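PDB 3VPE: metallo-beta-lactamase from Serratia marcescens, which hydrolyses the amide bond of beta-lactam rings, probably with a water-derived nucleophile held between its two zinc ions, and so inactivates beta-lactam antibiotics. Local coordinates for residues I38-T43 with Y67-H72; S73-A78 with G115-F120. All coordinates share one frame; numbering follows the deposited sequence.

Contact 1: residues I38-T43 with Y67-H72; sequences ILVDGT and YILSTH. With ZN (zinc ion), chain B.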
loop_
_atom_site.group_PDB
_atom_site.type_symbol
_atom_site.label_atom_id
_atom_site.label_comp_id
_atom_site.label_asym_id
_atom_site.label_seq_id
_atom_site.Cartn_x
_atom_site.Cartn_y
_atom_site.Cartn_z
ATOM N N ILE A 38 -2.769 13.112 2.525
ATOM C CA ILE A 38 -1.783 12.047 2.597
ATOM C C ILE A 38 -1.988 11.137 1.406
ATOM O O ILE A 38 -3.132 10.754 1.082
ATOM C CB ILE A 38 -1.933 11.279 3.934
ATOM C CG1 ILE A 38 -1.654 12.227 5.120
ATOM C CG2 ILE A 38 -1.034 10.037 3.930
ATOM C CD1 ILE A 38 -1.855 11.620 6.499
ATOM N N LEU A 39 -0.900 10.810 0.716
ATOM C CA LEU A 39 -0.951 9.881 -0.425
ATOM C C LEU A 39 -0.351 8.572 0.070
ATOM O O LEU A 39 0.717 8.592 0.693
ATOM C CB LEU A 39 -0.128 10.408 -1.619
ATOM C CG LEU A 39 0.028 9.453 -2.810
ATOM C CD1 LEU A 39 -1.311 9.107 -3.489
ATOM C CD2 LEU A 39 0.987 10.037 -3.837
ATOM N N VAL A 40 -1.009 7.451 -0.182
ATOM C CA VAL A 40 -0.415 6.165 0.113
ATOM C C VAL A 40 -0.006 5.523 -1.200
ATOM O O VAL A 40 -0.855 5.241 -2.072
ATOM C CB VAL A 40 -1.408 5.240 0.847
ATOM C CG1 VAL A 40 -0.736 3.939 1.302
ATOM C CG2 VAL A 40 -2.056 5.977 2.028
ATOM N N ASP A 41 1.304 5.268 -1.310
ATOM C CA ASP A 41 2.002 4.666 -2.478
ATOM C C ASP A 41 2.067 5.549 -3.736
ATOM O O ASP A 41 1.306 6.504 -3.878
ATOM C CB ASP A 41 1.520 3.225 -2.796
ATOM C CG ASP A 41 2.078 2.206 -1.805
ATOM O OD1 ASP A 41 3.114 2.498 -1.150
ATOM O OD2 ASP A 41 1.516 1.105 -1.674
ATOM N N GLY A 42 2.993 5.184 -4.626
ATOM C CA GLY A 42 3.234 5.947 -5.870
ATOM C C GLY A 42 2.998 5.180 -7.150
ATOM O O GLY A 42 3.021 5.768 -8.253
ATOM N N THR A 43 2.714 3.888 -7.031
ATOM C CA THR A 43 2.695 2.946 -8.156
ATOM C C THR A 43 4.067 2.865 -8.825
ATOM O O THR A 43 5.074 2.981 -8.142
ATOM C CB THR A 43 1.527 3.155 -9.162
ATOM O OG1 THR A 43 1.824 4.235 -10.064
ATOM C CG2 THR A 43 0.233 3.486 -8.421
ATOM N N TYR A 67 2.336 14.252 3.013
ATOM C CA TYR A 67 3.040 12.994 3.284
ATOM C C TYR A 67 2.727 11.997 2.199
ATOM O O TYR A 67 1.613 11.966 1.665
ATOM C CB TYR A 67 2.579 12.378 4.607
ATOM C CG TYR A 67 3.091 13.087 5.809
ATOM C CD1 TYR A 67 4.469 13.076 6.107
ATOM C CD2 TYR A 67 2.230 13.784 6.652
ATOM C CE1 TYR A 67 4.947 13.744 7.222
ATOM C CE2 TYR A 67 2.718 14.440 7.779
ATOM C CZ TYR A 67 4.070 14.411 8.059
ATOM O OH TYR A 67 4.544 15.091 9.188
ATOM N N ILE A 68 3.726 11.189 1.868
ATOM C CA ILE A 68 3.523 10.009 1.042
ATOM C C ILE A 68 3.894 8.794 1.888
ATOM O O ILE A 68 5.042 8.685 2.359
ATOM C CB ILE A 68 4.384 10.053 -0.235
ATOM C CG1 ILE A 68 3.972 11.228 -1.124
ATOM C CG2 ILE A 68 4.256 8.716 -0.983
ATOM C CD1 ILE A 68 5.031 11.563 -2.152
ATOM N N LEU A 69 2.935 7.885 2.094
ATOM C CA LEU A 69 3.218 6.692 2.914
ATOM C C LEU A 69 3.580 5.551 1.989
ATOM O O LEU A 69 2.916 5.361 0.984
ATOM C CB LEU A 69 1.996 6.333 3.768
ATOM C CG LEU A 69 1.388 7.510 4.547
ATOM C CD1 LEU A 69 0.233 6.954 5.380
ATOM C CD2 LEU A 69 2.402 8.191 5.441
ATOM N N SER A 70 4.630 4.790 2.308
ATOM C CA SER A 70 4.995 3.643 1.489
ATOM C C SER A 70 4.588 2.342 2.189
ATOM O O SER A 70 4.937 2.155 3.347
ATOM C CB SER A 70 6.522 3.642 1.306
ATOM O OG SER A 70 6.958 2.443 0.640
ATOM N N THR A 71 3.885 1.453 1.488
ATOM C CA THR A 71 3.692 0.078 1.991
ATOM C C THR A 71 5.013 -0.683 1.933
ATOM O O THR A 71 5.551 -1.078 2.965
ATOM C CB THR A 71 2.629 -0.703 1.187
ATOM O OG1 THR A 71 2.924 -0.619 -0.214
ATOM C CG2 THR A 71 1.200 -0.143 1.498
ATOM N N HIS A 72 5.558 -0.886 0.732
ATOM C CA HIS A 72 6.858 -1.530 0.649
ATOM C C HIS A 72 7.606 -1.083 -0.590
ATOM O O HIS A 72 7.020 -0.575 -1.568
ATOM C CB HIS A 72 6.752 -3.067 0.766
ATOM C CG HIS A 72 6.143 -3.740 -0.436
ATOM N ND1 HIS A 72 4.834 -4.014 -0.529
ATOM C CD2 HIS A 72 6.735 -4.253 -1.587
ATOM C CE1 HIS A 72 4.584 -4.646 -1.696
ATOM N NE2 HIS A 72 5.749 -4.787 -2.353
HETATM ZN ZN ZN B . 6.179 -6.312 -3.656
HETATM O O HOH W 1 5.714 1.914 -1.638
HETATM O O HOH W 2 5.419 -6.228 -5.472
#
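Strands 38-40 and 67-69 run parallel, their axes 4.6 Å apart; Leu39 lies level with Ile68, and its N and O bond to the flanking Tyr67 and Leu69. Leu39 N gives a nearly straight bond to Tyr67 O (2.9 Å). Leu69 N returns one to Leu39 O, and Asp41 N binds Leu69 O just past the strand. On one face Ile38 CG2 packs against the branch of Leu69, 3.6 Å from its CG. With chi1 at -63°, Ile38 CG2 is anti to the backbone N and faces Leu69, and CG1 lies near the edge of the Tyr67 ring. Val40 CG2 meets the same leucine more loosely at CD1. Leu39 and Ile68 share the other face, where both touch Met84 of helix 81-88.

Beyond the strands, Asp41 grips Thr71 with both carboxylate oxygens. OD1 takes Thr71 N at 2.9 Å, from its syn side but 22° out of the carboxylate plane. OD2 receives Thr71 OG1 at 2.7 Å on its syn lone pair. Two bonds from one residue should fix the rotation of the buried carboxylate. Water 1 links Asp41 OD1 to Ser70 OG and His72 O. The next residue, His72, binds a zinc ion through NE2 and hydrogen-bonds Asp174 through ND1. The two strands and helix 47-57 form a beta-alpha-beta unit of the metallo-beta-lactamase fold, with the zinc-binding loop at its C-terminal end.

Contact 2: residues S73-A78 with G115-F120; sequences SHEDHA and GSLSNF. With ZN (zinc ion), chain C; ZN (zinc ion), chain B.
The His74 ring carries Leu117 CD1 over one face, and the Phe120 ring has the backbone of Ala78 over one of its faces. Leu117 CD1 sits 4.0 Å from the His74 ring centroid, 25° off the normal, a CH-pi contact offset toward the CG side. Ser73 O and water 3 lie at the edge of the Phe120 ring, Ser73 O being 3.5 Å from CE1. Glu75 CA approaches the same ring obliquely, and Ala78 CB touches CZ at 3.9 Å. With chi1 at 56°, Phe120 CG stands between the backbone N and the carbonyl carbon, which carries the ring to the first turn of helix 75-78.

No direct hydrogen bond joins 73-78 to 115-120. Two waters bridge them instead. Water 3 accepts from Glu75 N and donates to Ser118 O, at 2.7 Å from the latter. Water 4 donates to Glu75 OE2 and accepts from Ser118 N. The Glu75 chain bends at chi2 (96°), which lets its carboxylate reach that water.

His74 is the N-cap of the helix, and its O accepts from both His77 N and Ala78 N. Its ND1 binds one zinc ion at 2.1 Å, while NE2 is hydrogen-bonded to Asp111. Asp76 OD2 and His77 NE2 bind the second zinc, which His215 also holds. Water 2 bridges the two metals and donates to Asp76 OD1 at 2.8 Å. The loop thus meets 73-78 mainly through Leu117, Phe120 and two bridging waters. Asp76 OD1 probably helps to orient the metal-bridging water, consistent with its being the nucleophile of a dinuclear lactamase.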
loop_
_atom_site.group_PDB
_atom_site.type_symbol
_atom_site.label_atom_id
_atom_site.label_comp_id
_atom_site.label_asym_id
_atom_site.label_seq_id
_atom_site.Cartn_x
_atom_site.Cartn_y
_atom_site.Cartn_z
ATOM N N SER A 73 8.922 -1.286 -0.530
ATOM C CA SER A 73 9.875 -0.731 -1.490
ATOM C C SER A 73 10.153 -1.630 -2.713
ATOM O O SER A 73 11.326 -1.983 -2.989
ATOM C CB SER A 73 11.149 -0.351 -0.707
ATOM O OG SER A 73 11.585 -1.460 0.050
ATOM N N HIS A 74 9.089 -2.029 -3.416
ATOM C CA HIS A 74 9.215 -2.686 -4.725
ATOM C C HIS A 74 8.780 -1.713 -5.771
ATOM O O HIS A 74 7.898 -0.880 -5.493
ATOM C CB HIS A 74 8.374 -3.943 -4.794
ATOM C CG HIS A 74 8.962 -5.094 -4.041
ATOM N ND1 HIS A 74 8.233 -6.149 -3.652
ATOM C CD2 HIS A 74 10.267 -5.340 -3.629
ATOM C CE1 HIS A 74 9.030 -7.023 -3.015
ATOM N NE2 HIS A 74 10.271 -6.527 -3.003
ATOM N N GLU A 75 9.359 -1.822 -6.975
ATOM C CA GLU A 75 9.092 -0.871 -8.035
ATOM C C GLU A 75 7.617 -0.682 -8.370
ATOM O O GLU A 75 7.240 0.417 -8.805
ATOM C CB GLU A 75 9.884 -1.221 -9.321
ATOM C CG GLU A 75 9.502 -2.547 -9.974
ATOM C CD GLU A 75 8.493 -2.402 -11.116
ATOM O OE1 GLU A 75 8.055 -1.266 -11.422
ATOM O OE2 GLU A 75 8.154 -3.437 -11.737
ATOM N N ASP A 76 6.811 -1.731 -8.225
ATOM C CA ASP A 76 5.390 -1.648 -8.614
ATOM C C ASP A 76 4.580 -0.737 -7.675
ATOM O O ASP A 76 3.547 -0.188 -8.103
ATOM C CB ASP A 76 4.726 -3.027 -8.856
ATOM C CG ASP A 76 4.842 -3.991 -7.689
ATOM O OD1 ASP A 76 5.896 -3.985 -6.990
ATOM O OD2 ASP A 76 3.902 -4.807 -7.529
ATOM N N HIS A 77 5.052 -0.566 -6.439
ATOM C CA HIS A 77 4.374 0.334 -5.444
ATOM C C HIS A 77 5.077 1.630 -5.171
ATOM O O HIS A 77 4.437 2.639 -4.851
ATOM C CB HIS A 77 4.157 -0.419 -4.111
ATOM C CG HIS A 77 3.500 -1.743 -4.299
ATOM N ND1 HIS A 77 2.138 -1.890 -4.400
ATOM C CD2 HIS A 77 4.055 -2.982 -4.555
ATOM C CE1 HIS A 77 1.859 -3.189 -4.618
ATOM N NE2 HIS A 77 3.033 -3.868 -4.725
ATOM N N ALA A 78 6.421 1.604 -5.248
ATOM C CA ALA A 78 7.281 2.695 -4.842
ATOM C C ALA A 78 8.010 3.338 -6.030
ATOM O O ALA A 78 8.608 4.394 -5.829
ATOM C CB ALA A 78 8.307 2.172 -3.840
ATOM N N GLY A 115 16.769 -8.233 -7.503
ATOM C CA GLY A 115 17.168 -8.701 -8.846
ATOM C C GLY A 115 16.062 -9.044 -9.830
ATOM O O GLY A 115 16.192 -8.765 -11.034
ATOM N N SER A 116 14.989 -9.684 -9.372
ATOM C CA SER A 116 13.884 -10.072 -10.272
ATOM C C SER A 116 12.900 -8.933 -10.519
ATOM O O SER A 116 12.175 -8.941 -11.542
ATOM C CB SER A 116 13.137 -11.283 -9.735
ATOM O OG SER A 116 12.709 -11.033 -8.409
ATOM N N LEU A 117 12.849 -7.993 -9.576
ATOM C CA LEU A 117 12.212 -6.693 -9.795
ATOM C C LEU A 117 13.301 -5.641 -10.006
ATOM O O LEU A 117 14.385 -5.751 -9.444
ATOM C CB LEU A 117 11.294 -6.323 -8.614
ATOM C CG LEU A 117 9.977 -7.116 -8.547
ATOM C CD1 LEU A 117 9.074 -6.588 -7.435
ATOM C CD2 LEU A 117 9.191 -7.059 -9.846
ATOM N N SER A 118 13.012 -4.633 -10.826
ATOM C CA SER A 118 13.990 -3.607 -11.186
ATOM C C SER A 118 14.267 -2.584 -10.095
ATOM O O SER A 118 13.404 -2.297 -9.251
ATOM C CB SER A 118 13.504 -2.836 -12.419
ATOM O OG SER A 118 13.615 -3.633 -13.582
ATOM N N ASN A 119 15.466 -2.000 -10.148
ATOM C CA ASN A 119 15.751 -0.776 -9.423
ATOM C C ASN A 119 14.770 0.298 -9.879
ATOM O O ASN A 119 14.178 0.196 -10.949
ATOM C CB ASN A 119 17.164 -0.260 -9.717
ATOM C CG ASN A 119 18.265 -1.139 -9.151
ATOM O OD1 ASN A 119 18.050 -1.971 -8.268
ATOM N ND2 ASN A 119 19.481 -0.935 -9.662
ATOM N N PHE A 120 14.601 1.324 -9.062
ATOM C CA PHE A 120 13.687 2.398 -9.425
ATOM C C PHE A 120 14.275 3.727 -8.990
ATOM O O PHE A 120 15.311 3.750 -8.340
ATOM C CB PHE A 120 12.261 2.119 -8.873
ATOM C CG PHE A 120 12.204 1.889 -7.366
ATOM C CD1 PHE A 120 12.234 0.591 -6.840
ATOM C CD2 PHE A 120 12.068 2.962 -6.493
ATOM C CE1 PHE A 120 12.177 0.383 -5.455
ATOM C CE2 PHE A 120 12.024 2.772 -5.111
ATOM C CZ PHE A 120 12.080 1.471 -4.589
HETATM ZN ZN ZN C . 3.436 -5.654 -5.648
HETATM ZN ZN ZN B . 6.179 -6.312 -3.656
HETATM O O HOH W 3 11.935 -3.109 -7.134
HETATM O O HOH W 4 10.550 -4.944 -12.678
HETATM O O HOH W 2 5.419 -6.228 -5.472
HETATM O O HOH W 5 3.202 -6.986 -3.894
#

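How the contacts relate
Contact 1 ends at His72 and contact 2 begins at Ser73, so the zinc-binding stretch runs from one into the other. Their centres are 14 Å apart. The first zinc ion is shared: contact 1 supplies His72, contact 2 supplies His74, and His150 completes its protein ligands. Water 2 is common to both contacts. The contacts touch directly as well. Gly42 N probably hydrogen-bonds His77 O at 2.9 Å, tying the turn after strand 38-40 to helix 75-78. His72 NE2 packs 3.3 Å from His77 CD2. Contact 1 thus adjoins the metals from the end of the sheet that holds strands 37-40 and 65-69. Contact 2 supplies ligands from 73-78, with Leu117 of 115-120 packed on His74.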